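Local coordinates for protein 2-oxoglutarate-dependent dioxygenase tropC (Talaromyces stipitatus, PDB 6XJJ) that acts as a 2-oxoglutarate-dependent, non-haem iron dioxygenase in the biosynthetic pathway of fungal tropolones, at residues A[236-241]-A[301-306]; A[225-230]-A[311-316]; A[257-262]-A[305-310]. All blocks are in the same frame, centred on the assembly; numbering follows the deposited sequence.

How the interactions relate
All three contacts lie within the oxygenase domain and on one side of the chain's centre, but at different depths. Interaction 2 is the buried one: a regular antiparallel pairing in the large sheet, with an arginine predicted to bind 2-oxoglutarate. Interaction 1 is partly buried, pairs strands 240-241 and 302-304 through a bulge, and carries an iron-binding histidine. Interaction 3 lies at the surface and rests on one backbone bond and a ring-on-glycine packing. Interactions 1 and 3 share Y305 and I306 and are tied by the R303-E262 salt bridge, while R310 NH1 of interaction 3 reaches H226 NE2 of interaction 2. Along the chain, the loop closed by interaction 2 encloses both others.

Interaction 1. Residues A[236-241]-A[301-306]; sequences RQFGVG and RHRVYI. With FE (Fe (III) ion), chain B.
G239 and V240 both face V304, the two-against-one pairing of a classic beta bulge, here in the double-stranded beta-helix fold of the 2-oxoglutarate oxygenases. The bulge shows in how V304 O is used, since it receives two backbone donors. V240 N meets V304 O at 3.1 Å on a lone pair, in the carbonyl plane, whereas G239 N adds a weak bond to V304 O, 2.7 Å long but bent to 121°. In return V304 N gives V240 O a nearly straight bond of 2.9 Å, which closes the antiparallel pair between strands 240-241 and 302-304.

Beside this backbone ladder, R303 reaches F238. R303 CG sits between the backbone N and the carbonyl carbon (chi1 62°), and the chain then runs extended to NE, which carries it obliquely across the F238 ring. There F238 CE2 lies over one face of the guanidinium, 3.2 Å from R303 NH1, and the two planes are 38° apart, so the groups are not parallel-stacked. The charge is answered elsewhere: R303 NE forms a salt bridge with E262, and W271 makes a cation-pi contact with the same arginine. I306 CD1 packs 3.3 Å from Q237 O, while the Q237 amide donates NE2 to P136 O.

H302 belongs to the iron site that H243 and D245 complete. Its ring is held at both nitrogens: H302 ND1 is hydrogen-bonded to A300 O, and H302 NE2 binds the iron in the plane of the ring at 2.5 Å.

Interaction 2. Residues A[225-230]-A[311-316]; sequences LHYAPQ and RYSVAF
L225, H226 and Y227 pair with S313, Y312 and R311 in antiparallel register, the strand axes 5.0 Å apart at closest and 159° between their N-to-C directions. L225-S313 and Y227-R311 are hydrogen-bonded pairs, and H226-Y312 between them is a non-hydrogen-bonded pair. The bonds are uneven in strength: L225 N donates to S313 O at 2.9 Å and Y227 N to R311 O at 3.0 Å, whereas the return bonds from S313 N and R311 N are long and weak.

L225, Y227, R311, S313 and A315 share one face of the sheet. In R311 a chi1 of 175° swings CG away from the backbone N; the chain stays extended to NE and runs alongside Y227, both side chains pointing the same way. Y227 CE2 comes to the edge of the guanidinium, 3.4 Å from R311 NE, with ring and guanidinium planes only 16° apart. One water joins their polar ends: it lies 3.0 Å from Y227 OH and 3.3 Å from S313 OG, and accepts a weak bond from R311 NH2. R311 is predicted to bind 2-oxoglutarate, and the water and Y227 lie beside its guanidinium. L225 CD1 packs on A315 CB at 3.9 Å.

On the other face, H226 and Y312 lie side by side. H226 CD2 is 3.5 Å from Y312 CE1, and the rings are inclined to each other, neither stacked nor edge-to-face; H226 ND1 is hydrogen-bonded to E140 OE1.

Strand 311-318 lies between strands 249-253 and 222-227, strand 139-144 flanks 222-227 beyond it, and helix 85-99 covers the Y312 face through F92 and T95.

Interaction 3. Residues A[257-262]-A[305-310]; sequences GTKGLE and YITGER
In the segment between strands 302-304 and 311-318, Y305 packs on G260, just ahead of strand 261-265 of the small antiparallel sheet. The backbone link is Y305 N to G260 O, 3.1 Å long, the donor standing above the carbonyl plane. A chi1 of 58°, with CG between the backbone N and the carbonyl carbon, lays the Y305 ring against the glycine: G260 CA sits over the ring centre, 3.7 Å from the Y305 centroid and 11° off the normal, a CH-pi contact. G260 has positive phi, a backbone shape that suits glycine.

Two side chains meet the ring's rim. E262 OE2, the oxygen in the salt bridge with R303 NE, lies at the ring edge, 3.3 Å from Y305 CD2, the carboxylate turned 69° from the ring. The K259 methylenes CG, CD and CE run past the hydroxyl, K259 CE coming 3.4 Å from Y305 OH. Farther along, T307 CG2 rests 3.7 Å from K259 O, and T258 CG2 lies 3.5 Å from R310 O, while T258 OG1 is hydrogen-bonded to Q255 O.

The surface segment after strand 302-304 is thus packed against the connection leading into strand 261-265, a CH-pi contact joining two connections of the double-stranded beta-helix.

Interaction 1. Residues A[236-241]-A[301-306]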
# COMPACT_ATOMS: atom_id res chain seq x y z
N ARG A 236 -2.09 15.52 -19.34
CA ARG A 236 -3.24 14.63 -19.34
C ARG A 236 -2.88 13.20 -18.97
O ARG A 236 -3.75 12.33 -18.99
CB ARG A 236 -3.90 14.66 -20.73
CG ARG A 236 -4.54 16.01 -21.06
CD ARG A 236 -5.18 16.11 -22.45
NE ARG A 236 -4.20 15.93 -23.53
CZ ARG A 236 -4.22 14.96 -24.44
NH1 ARG A 236 -5.21 14.08 -24.49
NH2 ARG A 236 -3.26 14.90 -25.36
N GLN A 237 -1.62 12.94 -18.61
CA GLN A 237 -1.14 11.60 -18.28
C GLN A 237 -0.48 11.66 -16.92
O GLN A 237 0.28 12.59 -16.63
CB GLN A 237 -0.14 11.10 -19.31
CG GLN A 237 0.05 9.60 -19.31
CD GLN A 237 0.99 9.13 -20.40
OE1 GLN A 237 1.67 9.94 -21.03
NE2 GLN A 237 0.95 7.84 -20.70
N PHE A 238 -0.76 10.68 -16.06
CA PHE A 238 -0.06 10.62 -14.79
C PHE A 238 0.62 9.28 -14.63
O PHE A 238 0.43 8.35 -15.42
CB PHE A 238 -0.97 10.84 -13.56
CG PHE A 238 -1.81 12.10 -13.61
CD1 PHE A 238 -2.45 12.51 -14.76
CD2 PHE A 238 -1.78 12.96 -12.53
CE1 PHE A 238 -3.18 13.67 -14.78
CE2 PHE A 238 -2.48 14.14 -12.56
CZ PHE A 238 -3.18 14.49 -13.68
N GLY A 239 1.46 9.20 -13.60
CA GLY A 239 1.98 7.94 -13.13
C GLY A 239 0.85 7.04 -12.70
O GLY A 239 0.75 5.89 -13.14
N VAL A 240 -0.00 7.56 -11.83
CA VAL A 240 -1.27 6.93 -11.48
C VAL A 240 -2.28 8.05 -11.28
O VAL A 240 -1.98 9.04 -10.60
CB VAL A 240 -1.17 6.06 -10.20
CG1 VAL A 240 -2.49 5.34 -9.95
CG2 VAL A 240 -0.01 5.08 -10.29
N GLY A 241 -3.45 7.90 -11.86
CA GLY A 241 -4.43 8.96 -11.81
C GLY A 241 -5.23 8.99 -10.53
O GLY A 241 -5.15 8.11 -9.68
N ARG A 301 -8.61 11.01 -1.95
CA ARG A 301 -8.10 10.93 -3.31
C ARG A 301 -6.60 11.24 -3.35
O ARG A 301 -6.09 12.05 -2.58
CB ARG A 301 -8.90 11.89 -4.20
CG ARG A 301 -10.27 11.32 -4.58
CD ARG A 301 -11.28 12.34 -5.09
NE ARG A 301 -10.79 13.22 -6.15
CZ ARG A 301 -10.80 14.55 -6.10
NH1 ARG A 301 -11.31 15.19 -5.06
NH2 ARG A 301 -10.33 15.26 -7.11
N HIS A 302 -5.90 10.55 -4.25
CA HIS A 302 -4.47 10.74 -4.41
C HIS A 302 -4.06 10.25 -5.79
O HIS A 302 -4.81 9.53 -6.46
CB HIS A 302 -3.66 10.02 -3.32
CG HIS A 302 -3.90 8.55 -3.23
ND1 HIS A 302 -5.00 8.01 -2.60
CD2 HIS A 302 -3.19 7.49 -3.70
CE1 HIS A 302 -4.96 6.69 -2.68
NE2 HIS A 302 -3.86 6.35 -3.34
N ARG A 303 -2.87 10.66 -6.21
CA ARG A 303 -2.36 10.36 -7.54
C ARG A 303 -0.85 10.57 -7.53
O ARG A 303 -0.27 11.04 -6.54
CB ARG A 303 -3.03 11.25 -8.59
CG ARG A 303 -2.76 12.73 -8.37
CD ARG A 303 -3.49 13.58 -9.36
NE ARG A 303 -3.17 15.00 -9.19
CZ ARG A 303 -3.75 15.97 -9.88
NH1 ARG A 303 -4.68 15.69 -10.78
NH2 ARG A 303 -3.41 17.24 -9.66
N VAL A 304 -0.21 10.24 -8.65
CA VAL A 304 1.23 10.39 -8.80
C VAL A 304 1.46 11.02 -10.17
O VAL A 304 1.21 10.38 -11.20
CB VAL A 304 1.98 9.04 -8.70
CG1 VAL A 304 3.49 9.25 -8.77
CG2 VAL A 304 1.59 8.31 -7.42
N TYR A 305 1.93 12.27 -10.19
CA TYR A 305 2.24 12.91 -11.46
C TYR A 305 3.60 12.46 -11.97
O TYR A 305 4.41 11.87 -11.25
CB TYR A 305 2.19 14.43 -11.34
CG TYR A 305 3.12 15.05 -10.31
CD1 TYR A 305 4.46 15.27 -10.60
CD2 TYR A 305 2.63 15.46 -9.08
CE1 TYR A 305 5.30 15.85 -9.66
CE2 TYR A 305 3.46 16.04 -8.14
CZ TYR A 305 4.80 16.24 -8.44
OH TYR A 305 5.63 16.82 -7.50
N ILE A 306 3.84 12.73 -13.25
CA ILE A 306 5.05 12.26 -13.93
C ILE A 306 6.17 13.25 -13.66
O ILE A 306 5.94 14.47 -13.59
CB ILE A 306 4.80 12.08 -15.43
CG1 ILE A 306 3.67 11.06 -15.66
CG2 ILE A 306 6.07 11.60 -16.13
CD1 ILE A 306 3.17 10.98 -17.08
FE FE B . -3.24 4.15 -4.36

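Interaction 2. Residues A[225-230]-A[311-316]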
# COMPACT_ATOMS: atom_id res chain seq x y z
N LEU A 225 6.21 -1.38 -8.19
CA LEU A 225 5.80 -0.32 -9.10
C LEU A 225 7.00 0.31 -9.77
O LEU A 225 8.03 0.56 -9.13
CB LEU A 225 5.01 0.75 -8.33
CG LEU A 225 3.67 0.26 -7.75
CD1 LEU A 225 3.12 1.22 -6.70
CD2 LEU A 225 2.67 0.11 -8.87
N HIS A 226 6.87 0.55 -11.08
CA HIS A 226 7.88 1.23 -11.88
C HIS A 226 7.23 2.36 -12.66
O HIS A 226 6.22 2.15 -13.35
CB HIS A 226 8.56 0.28 -12.86
CG HIS A 226 9.56 0.95 -13.74
ND1 HIS A 226 9.91 0.47 -14.98
CD2 HIS A 226 10.30 2.07 -13.55
CE1 HIS A 226 10.81 1.27 -15.52
NE2 HIS A 226 11.06 2.25 -14.68
N TYR A 227 7.83 3.55 -12.59
CA TYR A 227 7.37 4.74 -13.31
C TYR A 227 8.50 5.20 -14.22
O TYR A 227 9.47 5.80 -13.76
CB TYR A 227 6.99 5.85 -12.33
CG TYR A 227 5.90 5.50 -11.35
CD1 TYR A 227 4.63 5.14 -11.78
CD2 TYR A 227 6.16 5.49 -9.99
CE1 TYR A 227 3.64 4.81 -10.86
CE2 TYR A 227 5.19 5.16 -9.07
CZ TYR A 227 3.93 4.82 -9.51
OH TYR A 227 2.96 4.49 -8.58
N ALA A 228 8.38 4.93 -15.52
CA ALA A 228 9.39 5.43 -16.44
C ALA A 228 9.36 6.95 -16.47
O ALA A 228 8.28 7.55 -16.49
CB ALA A 228 9.14 4.88 -17.85
N PRO A 229 10.52 7.61 -16.48
CA PRO A 229 10.54 9.08 -16.43
C PRO A 229 10.27 9.70 -17.79
O PRO A 229 10.43 9.06 -18.84
CB PRO A 229 11.97 9.38 -15.97
CG PRO A 229 12.77 8.27 -16.55
CD PRO A 229 11.88 7.05 -16.53
N GLN A 230 9.88 10.98 -17.76
CA GLN A 230 9.67 11.76 -18.98
C GLN A 230 10.18 13.18 -18.76
O GLN A 230 9.93 13.78 -17.71
CB GLN A 230 8.19 11.81 -19.38
CG GLN A 230 7.58 10.46 -19.73
CD GLN A 230 6.11 10.57 -20.08
OE1 GLN A 230 5.44 11.55 -19.74
NE2 GLN A 230 5.58 9.54 -20.75
N ARG A 311 11.38 6.42 -10.91
CA ARG A 311 10.72 6.24 -9.62
C ARG A 311 10.27 4.80 -9.46
O ARG A 311 9.63 4.22 -10.35
CB ARG A 311 9.52 7.19 -9.47
CG ARG A 311 8.68 7.00 -8.20
CD ARG A 311 7.56 8.03 -8.10
NE ARG A 311 6.51 7.65 -7.14
CZ ARG A 311 6.53 7.88 -5.83
NH1 ARG A 311 7.56 8.50 -5.26
NH2 ARG A 311 5.50 7.48 -5.09
N TYR A 312 10.63 4.22 -8.31
CA TYR A 312 10.13 2.94 -7.85
C TYR A 312 9.34 3.16 -6.57
O TYR A 312 9.56 4.13 -5.83
CB TYR A 312 11.29 1.97 -7.58
CG TYR A 312 12.04 1.58 -8.83
CD1 TYR A 312 11.41 0.90 -9.86
CD2 TYR A 312 13.37 1.95 -9.00
CE1 TYR A 312 12.10 0.55 -11.01
CE2 TYR A 312 14.06 1.61 -10.14
CZ TYR A 312 13.42 0.92 -11.14
OH TYR A 312 14.11 0.58 -12.29
N SER A 313 8.40 2.25 -6.31
CA SER A 313 7.71 2.24 -5.03
C SER A 313 7.13 0.85 -4.81
O SER A 313 6.91 0.09 -5.76
CB SER A 313 6.62 3.32 -4.97
OG SER A 313 5.63 3.11 -5.96
N VAL A 314 6.91 0.51 -3.54
CA VAL A 314 6.31 -0.76 -3.16
C VAL A 314 5.06 -0.45 -2.35
O VAL A 314 5.13 0.21 -1.31
CB VAL A 314 7.28 -1.64 -2.36
CG1 VAL A 314 6.58 -2.91 -1.90
CG2 VAL A 314 8.49 -1.98 -3.20
N ALA A 315 3.92 -0.92 -2.84
CA ALA A 315 2.63 -0.63 -2.24
C ALA A 315 2.06 -1.95 -1.74
O ALA A 315 1.94 -2.90 -2.52
CB ALA A 315 1.69 0.02 -3.26
N PHE A 316 1.76 -2.01 -0.46
CA PHE A 316 1.11 -3.17 0.13
C PHE A 316 -0.22 -2.73 0.72
O PHE A 316 -0.34 -1.62 1.24
CB PHE A 316 2.12 -3.89 1.09
CG PHE A 316 1.53 -4.82 2.15
CD1 PHE A 316 0.25 -4.73 2.67
CD2 PHE A 316 2.17 -6.05 2.31
CE1 PHE A 316 -0.23 -5.67 3.57
CE2 PHE A 316 1.66 -7.01 3.17
CZ PHE A 316 0.46 -6.82 3.79
O HOH W 1 3.14 5.25 -5.73

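Interaction 3. Residues A[257-262]-A[305-310]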
# COMPACT_ATOMS: atom_id res chain seq x y z
N GLY A 257 14.88 10.45 -3.11
CA GLY A 257 15.20 11.28 -4.26
C GLY A 257 14.13 11.38 -5.32
O GLY A 257 14.43 11.85 -6.43
N THR A 258 12.90 10.96 -5.04
CA THR A 258 11.80 11.05 -5.99
C THR A 258 10.64 11.80 -5.37
O THR A 258 10.54 11.94 -4.15
CB THR A 258 11.31 9.67 -6.44
OG1 THR A 258 10.70 9.00 -5.32
CG2 THR A 258 12.46 8.83 -6.95
N LYS A 259 9.74 12.27 -6.22
CA LYS A 259 8.47 12.81 -5.76
C LYS A 259 7.41 12.49 -6.80
O LYS A 259 7.69 11.83 -7.81
CB LYS A 259 8.57 14.32 -5.47
CG LYS A 259 8.77 15.22 -6.68
CD LYS A 259 9.00 16.67 -6.27
CE LYS A 259 8.91 17.62 -7.45
NZ LYS A 259 9.68 17.15 -8.64
N GLY A 260 6.19 12.94 -6.55
CA GLY A 260 5.09 12.67 -7.45
C GLY A 260 3.78 12.43 -6.73
O GLY A 260 2.72 12.80 -7.22
N LEU A 261 3.85 11.81 -5.55
CA LEU A 261 2.64 11.48 -4.82
C LEU A 261 2.03 12.73 -4.19
O LEU A 261 2.71 13.48 -3.48
CB LEU A 261 2.94 10.45 -3.74
CG LEU A 261 1.77 9.96 -2.88
CD1 LEU A 261 0.77 9.21 -3.74
CD2 LEU A 261 2.25 9.09 -1.73
N GLU A 262 0.74 12.95 -4.45
CA GLU A 262 0.02 14.08 -3.88
C GLU A 262 -1.40 13.65 -3.53
O GLU A 262 -1.96 12.72 -4.12
CB GLU A 262 0.02 15.29 -4.83
CG GLU A 262 -0.54 15.03 -6.22
CD GLU A 262 -0.38 16.23 -7.13
OE1 GLU A 262 -0.13 17.34 -6.62
OE2 GLU A 262 -0.51 16.07 -8.36
N TYR A 305 1.93 12.27 -10.19
CA TYR A 305 2.24 12.91 -11.46
C TYR A 305 3.60 12.46 -11.97
O TYR A 305 4.41 11.87 -11.25
CB TYR A 305 2.19 14.43 -11.34
CG TYR A 305 3.12 15.05 -10.31
CD1 TYR A 305 4.46 15.27 -10.60
CD2 TYR A 305 2.63 15.46 -9.08
CE1 TYR A 305 5.30 15.85 -9.66
CE2 TYR A 305 3.46 16.04 -8.14
CZ TYR A 305 4.80 16.24 -8.44
OH TYR A 305 5.63 16.82 -7.50
N ILE A 306 3.84 12.73 -13.25
CA ILE A 306 5.05 12.26 -13.93
C ILE A 306 6.17 13.25 -13.66
O ILE A 306 5.94 14.47 -13.59
CB ILE A 306 4.80 12.08 -15.43
CG1 ILE A 306 3.67 11.06 -15.66
CG2 ILE A 306 6.07 11.60 -16.13
CD1 ILE A 306 3.17 10.98 -17.08
N THR A 307 7.38 12.74 -13.51
CA THR A 307 8.56 13.56 -13.26
C THR A 307 9.68 13.12 -14.20
O THR A 307 9.53 12.17 -14.98
CB THR A 307 9.04 13.45 -11.81
OG1 THR A 307 9.37 12.09 -11.51
CG2 THR A 307 7.96 13.93 -10.84
N GLY A 308 10.80 13.82 -14.11
CA GLY A 308 11.97 13.46 -14.88
C GLY A 308 12.83 12.38 -14.26
O GLY A 308 13.67 11.80 -14.96
N GLU A 309 12.63 12.09 -12.98
CA GLU A 309 13.43 11.10 -12.28
C GLU A 309 12.75 9.74 -12.37
O GLU A 309 11.52 9.65 -12.33
CB GLU A 309 13.61 11.50 -10.82
CG GLU A 309 14.21 12.89 -10.63
CD GLU A 309 15.50 13.07 -11.40
OE1 GLU A 309 16.30 12.11 -11.45
OE2 GLU A 309 15.72 14.17 -11.97
N ARG A 310 13.55 8.69 -12.50
CA ARG A 310 13.00 7.34 -12.45
C ARG A 310 12.55 7.05 -11.03
O ARG A 310 13.22 7.41 -10.06
CB ARG A 310 14.04 6.32 -12.91
CG ARG A 310 13.49 4.91 -13.07
CD ARG A 310 14.57 3.95 -13.59
NE ARG A 310 15.05 4.34 -14.91
CZ ARG A 310 14.41 4.11 -16.05
NH1 ARG A 310 13.23 3.51 -16.04
NH2 ARG A 310 14.92 4.51 -17.21